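Long-range contact in two-domain protein containing predicted PHP-like metal-dependent phosphoesterase (Bacteroides vulgatus ATCC 8482, PDB 3E38), which probably acts as a zinc-dependent phosphoesterase of the PHP family, perhaps cleaving nucleic acid, and also carries an Ig-like domain: residues Ile179-Gly191 with Arg233-Arg246. Sequence-based numbering, arbitrary orientation.
Sequences IQWCLDKNLTMIG and RRTAAYFHELLIGR
Arg246, long enough with its chain extended from CG to NE, reaches the carbonyls of Cys182 in helix 176-185 and Leu187 in the turn after it. Arg246 NH2 gives a nearly straight bond (174°) to Leu187 O at 2.6 Å, in the guanidinium plane, and a weak, bent one to Cys182 O, which also accepts Leu187 N. Met189 CE lies over the centre of one guanidinium face and Arg233 CD toward the rim of the other, sandwiching the group and restricting its rotation while leaving its edge for hydrogen bonds. A water bridges the strands, its oxygen accepting from Met189 N (2.9 Å) and, weakly, Arg246 NH1, and donating to Arg233 O and Thr235 OG1. In the curled sheet of the PHP domain, strands 188-191 and 235-239 run 27° from parallel without backbone pairing. Threonine suits the place because its hydroxyl links them directly: Thr235 OG1, between its backbone N and carbonyl carbon (chi1 64°), donates to a lone pair of Met189 O at 2.7 Å. Thr188 OG1 touches Arg233 CG but bonds to Leu230 O. A second water links Asn186 O to Arg233 NH1. Ile244 CG2 packs against Ile179 CD1 (3.6 Å) and Met189 SE (4.0 Å), and small Ala237 rests on Gly191 CA.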
ATOM      1  N   ILE B 179      19.871 -23.860 -13.027  1.00 32.91           N
ATOM      2  CA  ILE B 179      19.349 -23.602 -14.371  1.00 31.54           C
ATOM      3  C   ILE B 179      20.207 -24.401 -15.347  1.00 30.37           C
ATOM      4  O   ILE B 179      19.702 -25.155 -16.168  1.00 28.98           O
ATOM      5  CB  ILE B 179      19.298 -22.071 -14.734  1.00 30.52           C
ATOM      6  CG1 ILE B 179      18.322 -21.336 -13.809  1.00 29.72           C
ATOM      7  CG2 ILE B 179      18.863 -21.866 -16.173  1.00 32.58           C
ATOM      8  CD1 ILE B 179      18.473 -19.842 -13.821  1.00 26.75           C
ATOM      9  N   GLN B 180      21.507 -24.275 -15.192  1.00 29.04           N
ATOM     10  CA  GLN B 180      22.444 -24.913 -16.114  1.00 32.01           C
ATOM     11  C   GLN B 180      22.352 -26.421 -15.993  1.00 31.49           C
ATOM     12  O   GLN B 180      22.583 -27.166 -16.949  1.00 36.00           O
ATOM     13  CB  GLN B 180      23.875 -24.425 -15.853  1.00 32.19           C
ATOM     14  CG  GLN B 180      24.864 -24.835 -16.907  1.00 33.88           C
ATOM     15  CD  GLN B 180      24.442 -24.355 -18.281  1.00 40.99           C
ATOM     16  OE1 GLN B 180      24.093 -23.190 -18.466  1.00 43.94           O
ATOM     17  NE2 GLN B 180      24.472 -25.258 -19.256  1.00 27.32           N
ATOM     18  N   TRP B 181      22.023 -26.867 -14.799  1.00 30.95           N
ATOM     19  CA  TRP B 181      21.901 -28.312 -14.518  1.00 30.09           C
ATOM     20  C   TRP B 181      20.716 -28.865 -15.258  1.00 28.90           C
ATOM     21  O   TRP B 181      20.802 -29.884 -15.927  1.00 28.59           O
ATOM     22  CB  TRP B 181      21.765 -28.610 -13.027  1.00 30.29           C
ATOM     23  CG  TRP B 181      23.054 -28.420 -12.331  1.00 34.27           C
ATOM     24  CD1 TRP B 181      24.287 -28.561 -12.888  1.00 34.02           C
ATOM     25  CD2 TRP B 181      23.277 -28.173 -10.934  1.00 23.08           C
ATOM     26  NE1 TRP B 181      25.266 -28.337 -11.950  1.00 27.35           N
ATOM     27  CE2 TRP B 181      24.673 -28.126 -10.738  1.00 32.61           C
ATOM     28  CE3 TRP B 181      22.456 -28.024  -9.845  1.00 32.61           C
ATOM     29  CZ2 TRP B 181      25.239 -27.887  -9.506  1.00 30.83           C
ATOM     30  CZ3 TRP B 181      23.024 -27.800  -8.616  1.00 32.11           C
ATOM     31  CH2 TRP B 181      24.386 -27.725  -8.451  1.00 25.85           C
ATOM     32  N   CYS B 182      19.613 -28.163 -15.140  1.00 28.14           N
ATOM     33  CA  CYS B 182      18.389 -28.578 -15.817  1.00 31.05           C
ATOM     34  C   CYS B 182      18.565 -28.540 -17.329  1.00 30.75           C
ATOM     35  O   CYS B 182      18.062 -29.422 -18.049  1.00 30.89           O
ATOM     36  CB  CYS B 182      17.210 -27.714 -15.424  1.00 29.86           C
ATOM     37  SG  CYS B 182      16.757 -27.849 -13.693  1.00 33.66           S
ATOM     38  N   LEU B 183      19.353 -27.575 -17.792  1.00 31.33           N
ATOM     39  CA  LEU B 183      19.599 -27.425 -19.230  1.00 33.89           C
ATOM     40  C   LEU B 183      20.456 -28.601 -19.707  1.00 33.85           C
ATOM     41  O   LEU B 183      20.122 -29.258 -20.689  1.00 34.16           O
ATOM     42  CB  LEU B 183      20.248 -26.081 -19.630  1.00 33.02           C
ATOM     43  CG  LEU B 183      19.470 -24.788 -19.371  1.00 36.18           C
ATOM     44  CD1 LEU B 183      20.317 -23.600 -19.840  1.00 28.90           C
ATOM     45  CD2 LEU B 183      18.059 -24.757 -20.014  1.00 29.78           C
ATOM     46  N   ASP B 184      21.494 -28.925 -18.955  1.00 35.10           N
ATOM     47  CA  ASP B 184      22.418 -30.006 -19.365  1.00 35.36           C
ATOM     48  C   ASP B 184      21.831 -31.393 -19.177  1.00 36.79           C
ATOM     49  O   ASP B 184      22.075 -32.293 -19.967  1.00 37.24           O
ATOM     50  CB  ASP B 184      23.719 -29.948 -18.576  1.00 36.00           C
ATOM     51  CG  ASP B 184      24.496 -28.664 -18.823  1.00 40.65           C
ATOM     52  OD1 ASP B 184      24.311 -28.053 -19.900  1.00 39.28           O
ATOM     53  OD2 ASP B 184      25.283 -28.271 -17.931  1.00 42.97           O
ATOM     54  N   LYS B 185      21.005 -31.543 -18.155  1.00 37.78           N
ATOM     55  CA  LYS B 185      20.479 -32.863 -17.778  1.00 35.92           C
ATOM     56  C   LYS B 185      19.024 -33.086 -18.196  1.00 37.12           C
ATOM     57  O   LYS B 185      18.403 -34.094 -17.878  1.00 40.02           O
ATOM     58  CB  LYS B 185      20.711 -33.041 -16.268  1.00 37.50           C
ATOM     59  CG  LYS B 185      22.164 -33.456 -16.014  1.00 34.33           C
ATOM     60  CD  LYS B 185      22.801 -33.052 -14.669  1.00 42.87           C
ATOM     61  CE  LYS B 185      24.297 -33.578 -14.657  1.00 49.29           C
ATOM     62  NZ  LYS B 185      25.302 -32.842 -13.787  1.00 52.60           N
ATOM     63  N   ASN B 186      18.485 -32.101 -18.895  1.00 37.77           N
ATOM     64  CA  ASN B 186      17.111 -32.147 -19.417  1.00 37.04           C
ATOM     65  C   ASN B 186      16.028 -32.303 -18.352  1.00 36.53           C
ATOM     66  O   ASN B 186      15.135 -33.146 -18.466  1.00 34.13           O
ATOM     67  CB  ASN B 186      16.977 -33.300 -20.418  1.00 38.16           C
ATOM     68  CG  ASN B 186      15.743 -33.161 -21.291  1.00 39.20           C
ATOM     69  OD1 ASN B 186      15.205 -32.065 -21.450  1.00 49.60           O
ATOM     70  ND2 ASN B 186      15.293 -34.259 -21.861  1.00 35.37           N
ATOM     71  N   LEU B 187      16.109 -31.478 -17.318  1.00 35.07           N
ATOM     72  CA  LEU B 187      15.178 -31.564 -16.214  1.00 33.78           C
ATOM     73  C   LEU B 187      14.211 -30.403 -16.209  1.00 34.37           C
ATOM     74  O   LEU B 187      14.394 -29.374 -16.877  1.00 37.47           O
ATOM     75  CB  LEU B 187      15.928 -31.600 -14.878  1.00 32.05           C
ATOM     76  CG  LEU B 187      16.994 -32.691 -14.734  1.00 31.11           C
ATOM     77  CD1 LEU B 187      18.030 -32.355 -13.706  1.00 17.99           C
ATOM     78  CD2 LEU B 187      16.347 -34.011 -14.386  1.00 32.51           C
ATOM     79  N   THR B 188      13.187 -30.601 -15.401  1.00 30.88           N
ATOM     80  CA  THR B 188      12.110 -29.609 -15.209  1.00 29.82           C
ATOM     81  C   THR B 188      12.520 -28.556 -14.205  1.00 28.94           C
ATOM     82  O   THR B 188      12.864 -28.895 -13.095  1.00 31.12           O
ATOM     83  CB  THR B 188      10.842 -30.294 -14.769  1.00 28.09           C
ATOM     84  OG1 THR B 188      10.502 -31.234 -15.794  1.00 26.80           O
ATOM     85  CG2 THR B 188       9.683 -29.297 -14.546  1.00 28.72           C
HETATM   86  N   MSE B 189      12.521 -27.285 -14.633  1.00 27.82           N
HETATM   87  CA  MSE B 189      12.842 -26.158 -13.738  1.00 27.22           C
HETATM   88  C   MSE B 189      11.615 -25.852 -12.920  1.00 29.48           C
HETATM   89  O   MSE B 189      10.526 -25.685 -13.456  1.00 27.36           O
HETATM   90  CB  MSE B 189      13.269 -24.918 -14.508  1.00 24.45           C
HETATM   91  CG  MSE B 189      14.479 -25.163 -15.387  1.00 32.00           C
HETATM   92 SE   MSE B 189      14.995 -23.531 -16.189  0.75 34.59          SE
HETATM   93  CE  MSE B 189      16.101 -24.324 -17.663  1.00 19.38           C
ATOM     94  N   ILE B 190      11.842 -25.843 -11.616  1.00 30.91           N
ATOM     95  CA  ILE B 190      10.814 -25.647 -10.601  1.00 28.74           C
ATOM     96  C   ILE B 190      11.000 -24.409  -9.741  1.00 26.82           C
ATOM     97  O   ILE B 190      12.092 -24.020  -9.390  1.00 23.13           O
ATOM     98  CB  ILE B 190      10.730 -26.851  -9.622  1.00 28.47           C
ATOM     99  CG1 ILE B 190      10.336 -28.135 -10.326  1.00 29.53           C
ATOM    100  CG2 ILE B 190       9.639 -26.585  -8.528  1.00 24.66           C
ATOM    101  CD1 ILE B 190       8.887 -28.164 -10.799  1.00 29.18           C
ATOM    102  N   GLY B 191       9.884 -23.832  -9.341  1.00 26.98           N
ATOM    103  CA  GLY B 191       9.947 -22.719  -8.417  1.00 26.44           C
ATOM    104  C   GLY B 191       8.845 -22.788  -7.383  1.00 29.67           C
ATOM    105  O   GLY B 191       7.665 -22.907  -7.714  1.00 30.35           O
ATOM    106  N   ARG B 233       8.740 -31.087 -19.004  1.00 30.87           N
ATOM    107  CA  ARG B 233       9.435 -29.843 -18.615  1.00 31.56           C
ATOM    108  C   ARG B 233       8.804 -28.532 -19.088  1.00 32.16           C
ATOM    109  O   ARG B 233       9.493 -27.527 -19.318  1.00 37.36           O
ATOM    110  CB  ARG B 233      10.863 -29.901 -19.131  1.00 31.18           C
ATOM    111  CG  ARG B 233      11.537 -31.249 -18.895  1.00 36.37           C
ATOM    112  CD  ARG B 233      12.675 -31.422 -19.893  1.00 41.19           C
ATOM    113  NE  ARG B 233      12.166 -31.350 -21.267  1.00 47.15           N
ATOM    114  CZ  ARG B 233      11.705 -32.388 -21.976  1.00 43.89           C
ATOM    115  NH1 ARG B 233      11.679 -33.616 -21.464  1.00 41.93           N
ATOM    116  NH2 ARG B 233      11.264 -32.196 -23.215  1.00 34.55           N
ATOM    117  N   ARG B 234       7.492 -28.570 -19.206  1.00 32.25           N
ATOM    118  CA  ARG B 234       6.682 -27.452 -19.698  1.00 30.53           C
ATOM    119  C   ARG B 234       6.266 -26.570 -18.538  1.00 30.28           C
ATOM    120  O   ARG B 234       5.101 -26.453 -18.134  1.00 31.20           O
ATOM    121  CB  ARG B 234       5.499 -27.969 -20.513  1.00 30.48           C
ATOM    122  CG  ARG B 234       5.243 -27.115 -21.727  1.00 35.14           C
ATOM    123  CD  ARG B 234       4.090 -27.603 -22.569  1.00 37.73           C
ATOM    124  NE  ARG B 234       4.256 -28.976 -23.046  1.00 36.75           N
ATOM    125  CZ  ARG B 234       3.555 -30.017 -22.612  1.00 35.27           C
ATOM    126  NH1 ARG B 234       2.628 -29.873 -21.670  1.00 26.61           N
ATOM    127  NH2 ARG B 234       3.776 -31.210 -23.136  1.00 30.23           N
ATOM    128  N   THR B 235       7.325 -25.960 -18.019  1.00 32.53           N
ATOM    129  CA  THR B 235       7.316 -25.045 -16.861  1.00 27.96           C
ATOM    130  C   THR B 235       8.237 -23.854 -17.045  1.00 30.22           C
ATOM    131  O   THR B 235       9.114 -23.806 -17.928  1.00 30.63           O
ATOM    132  CB  THR B 235       7.865 -25.750 -15.578  1.00 26.96           C
ATOM    133  OG1 THR B 235       9.258 -26.104 -15.777  1.00 29.01           O
ATOM    134  CG2 THR B 235       7.073 -27.055 -15.232  1.00 22.54           C
ATOM    135  N   ALA B 236       8.020 -22.907 -16.153  1.00 28.89           N
ATOM    136  CA  ALA B 236       8.877 -21.720 -15.958  1.00 28.87           C
ATOM    137  C   ALA B 236       8.707 -21.293 -14.527  1.00 31.80           C
ATOM    138  O   ALA B 236       7.581 -21.281 -14.003  1.00 30.90           O
ATOM    139  CB  ALA B 236       8.519 -20.567 -16.905  1.00 27.75           C
ATOM    140  N   ALA B 237       9.823 -21.001 -13.879  1.00 32.75           N
ATOM    141  CA  ALA B 237       9.810 -20.487 -12.504  1.00 33.57           C
ATOM    142  C   ALA B 237       9.661 -18.937 -12.469  1.00 33.04           C
ATOM    143  O   ALA B 237      10.336 -18.189 -13.146  1.00 34.10           O
ATOM    144  CB  ALA B 237      11.050 -20.954 -11.730  1.00 29.23           C
ATOM    145  N   TYR B 238       8.733 -18.510 -11.645  1.00 31.39           N
ATOM    146  CA  TYR B 238       8.401 -17.121 -11.426  1.00 28.84           C
ATOM    147  C   TYR B 238       8.825 -16.729 -10.040  1.00 26.40           C
ATOM    148  O   TYR B 238       8.256 -17.140  -9.048  1.00 27.73           O
ATOM    149  CB  TYR B 238       6.915 -16.938 -11.583  1.00 25.48           C
ATOM    150  CG  TYR B 238       6.434 -15.507 -11.480  1.00 28.15           C
ATOM    151  CD1 TYR B 238       7.185 -14.444 -11.972  1.00 24.26           C
ATOM    152  CD2 TYR B 238       5.179 -15.224 -10.955  1.00 26.18           C
ATOM    153  CE1 TYR B 238       6.725 -13.169 -11.884  1.00 27.16           C
ATOM    154  CE2 TYR B 238       4.725 -13.959 -10.887  1.00 21.98           C
ATOM    155  CZ  TYR B 238       5.479 -12.928 -11.346  1.00 26.08           C
ATOM    156  OH  TYR B 238       4.969 -11.619 -11.273  1.00 29.61           O
ATOM    157  N   PHE B 239       9.831 -15.887 -10.037  1.00 28.29           N
ATOM    158  CA  PHE B 239      10.575 -15.484  -8.863  1.00 28.09           C
ATOM    159  C   PHE B 239      10.798 -14.002  -8.847  1.00 30.24           C
ATOM    160  O   PHE B 239      11.535 -13.471  -9.678  1.00 29.19           O
ATOM    161  CB  PHE B 239      11.942 -16.182  -8.937  1.00 28.72           C
ATOM    162  CG  PHE B 239      12.906 -15.731  -7.887  1.00 29.30           C
ATOM    163  CD1 PHE B 239      12.818 -16.216  -6.591  1.00 36.80           C
ATOM    164  CD2 PHE B 239      13.871 -14.793  -8.177  1.00 34.02           C
ATOM    165  CE1 PHE B 239      13.669 -15.786  -5.639  1.00 36.99           C
ATOM    166  CE2 PHE B 239      14.747 -14.384  -7.214  1.00 40.16           C
ATOM    167  CZ  PHE B 239      14.642 -14.886  -5.947  1.00 36.42           C
ATOM    168  N   HIS B 240      10.155 -13.314  -7.904  1.00 31.47           N
ATOM    169  CA  HIS B 240      10.334 -11.890  -7.842  1.00 30.26           C
ATOM    170  C   HIS B 240       9.934 -11.389  -9.219  1.00 29.86           C
ATOM    171  O   HIS B 240       8.842 -11.693  -9.677  1.00 32.36           O
ATOM    172  CB  HIS B 240      11.795 -11.587  -7.478  1.00 31.87           C
ATOM    173  CG  HIS B 240      12.123 -11.913  -6.036  1.00 33.66           C
ATOM    174  ND1 HIS B 240      13.272 -11.495  -5.406  1.00 38.53           N
ATOM    175  CD2 HIS B 240      11.393 -12.549  -5.083  1.00 38.11           C
ATOM    176  CE1 HIS B 240      13.272 -11.924  -4.154  1.00 38.85           C
ATOM    177  NE2 HIS B 240      12.141 -12.569  -3.929  1.00 19.84           N
ATOM    178  N   GLU B 241      10.834 -10.674  -9.883  1.00 31.51           N
ATOM    179  CA  GLU B 241      10.573 -10.081 -11.218  1.00 30.01           C
ATOM    180  C   GLU B 241      11.094 -10.960 -12.321  1.00 31.68           C
ATOM    181  O   GLU B 241      10.946 -10.646 -13.526  1.00 31.85           O
ATOM    182  CB  GLU B 241      11.163  -8.651 -11.352  1.00 29.56           C
ATOM    183  CG  GLU B 241      10.441  -7.641 -10.457  1.00 44.36           C
ATOM    184  CD  GLU B 241      10.849  -6.167 -10.665  1.00 56.79           C
ATOM    185  OE1 GLU B 241      11.868  -5.872 -11.355  1.00 65.88           O
ATOM    186  OE2 GLU B 241      10.126  -5.297 -10.114  1.00 62.59           O
ATOM    187  N   LEU B 242      11.729 -12.057 -11.913  1.00 28.59           N
ATOM    188  CA  LEU B 242      12.299 -12.978 -12.901  1.00 30.29           C
ATOM    189  C   LEU B 242      11.324 -14.109 -13.314  1.00 33.12           C
ATOM    190  O   LEU B 242      10.445 -14.547 -12.541  1.00 33.30           O
ATOM    191  CB  LEU B 242      13.610 -13.581 -12.389  1.00 25.86           C
ATOM    192  CG  LEU B 242      14.713 -12.677 -11.859  1.00 28.56           C
ATOM    193  CD1 LEU B 242      15.873 -13.576 -11.444  1.00 30.83           C
ATOM    194  CD2 LEU B 242      15.136 -11.638 -12.925  1.00 24.33           C
ATOM    195  N   LEU B 243      11.447 -14.512 -14.571  1.00 31.10           N
ATOM    196  CA  LEU B 243      10.722 -15.659 -15.076  1.00 31.83           C
ATOM    197  C   LEU B 243      11.814 -16.483 -15.700  1.00 33.92           C
ATOM    198  O   LEU B 243      12.560 -16.022 -16.550  1.00 33.44           O
ATOM    199  CB  LEU B 243       9.612 -15.295 -16.061  1.00 34.34           C
ATOM    200  CG  LEU B 243       8.703 -16.462 -16.463  1.00 31.49           C
ATOM    201  CD1 LEU B 243       7.777 -16.837 -15.290  1.00 43.24           C
ATOM    202  CD2 LEU B 243       7.883 -16.108 -17.673  1.00 33.90           C
ATOM    203  N   ILE B 244      11.948 -17.697 -15.196  1.00 35.12           N
ATOM    204  CA  ILE B 244      13.030 -18.580 -15.580  1.00 34.30           C
ATOM    205  C   ILE B 244      12.555 -19.817 -16.321  1.00 36.51           C
ATOM    206  O   ILE B 244      11.684 -20.544 -15.859  1.00 38.26           O
ATOM    207  CB  ILE B 244      13.780 -18.999 -14.308  1.00 35.00           C
ATOM    208  CG1 ILE B 244      14.125 -17.735 -13.496  1.00 35.68           C
ATOM    209  CG2 ILE B 244      15.022 -19.860 -14.665  1.00 22.64           C
ATOM    210  CD1 ILE B 244      14.089 -17.887 -11.995  1.00 25.83           C
ATOM    211  N   GLY B 245      13.147 -20.046 -17.480  1.00 34.39           N
ATOM    212  CA  GLY B 245      12.788 -21.206 -18.285  1.00 36.52           C
ATOM    213  C   GLY B 245      13.510 -21.359 -19.614  1.00 35.20           C
ATOM    214  O   GLY B 245      14.353 -20.565 -19.981  1.00 34.62           O
ATOM    215  N   ARG B 246      13.170 -22.411 -20.337  1.00 37.20           N
ATOM    216  CA  ARG B 246      13.773 -22.628 -21.647  1.00 37.30           C
ATOM    217  C   ARG B 246      13.232 -21.618 -22.649  1.00 37.25           C
ATOM    218  O   ARG B 246      12.054 -21.250 -22.690  1.00 37.37           O
ATOM    219  CB  ARG B 246      13.605 -24.063 -22.141  1.00 39.37           C
ATOM    220  CG  ARG B 246      14.465 -25.043 -21.381  1.00 35.83           C
ATOM    221  CD  ARG B 246      14.486 -26.442 -22.000  1.00 29.77           C
ATOM    222  NE  ARG B 246      15.188 -27.370 -21.108  1.00 23.36           N
ATOM    223  CZ  ARG B 246      14.727 -27.742 -19.914  1.00 37.11           C
ATOM    224  NH1 ARG B 246      13.585 -27.237 -19.439  1.00 32.89           N
ATOM    225  NH2 ARG B 246      15.430 -28.556 -19.164  1.00 34.90           N
TER
HETATM  226  O   HOH W   1      12.444 -34.289 -18.690  1.00 47.85           O
HETATM  227  O   HOH W   2      11.591 -26.750 -17.357  1.00 29.47           O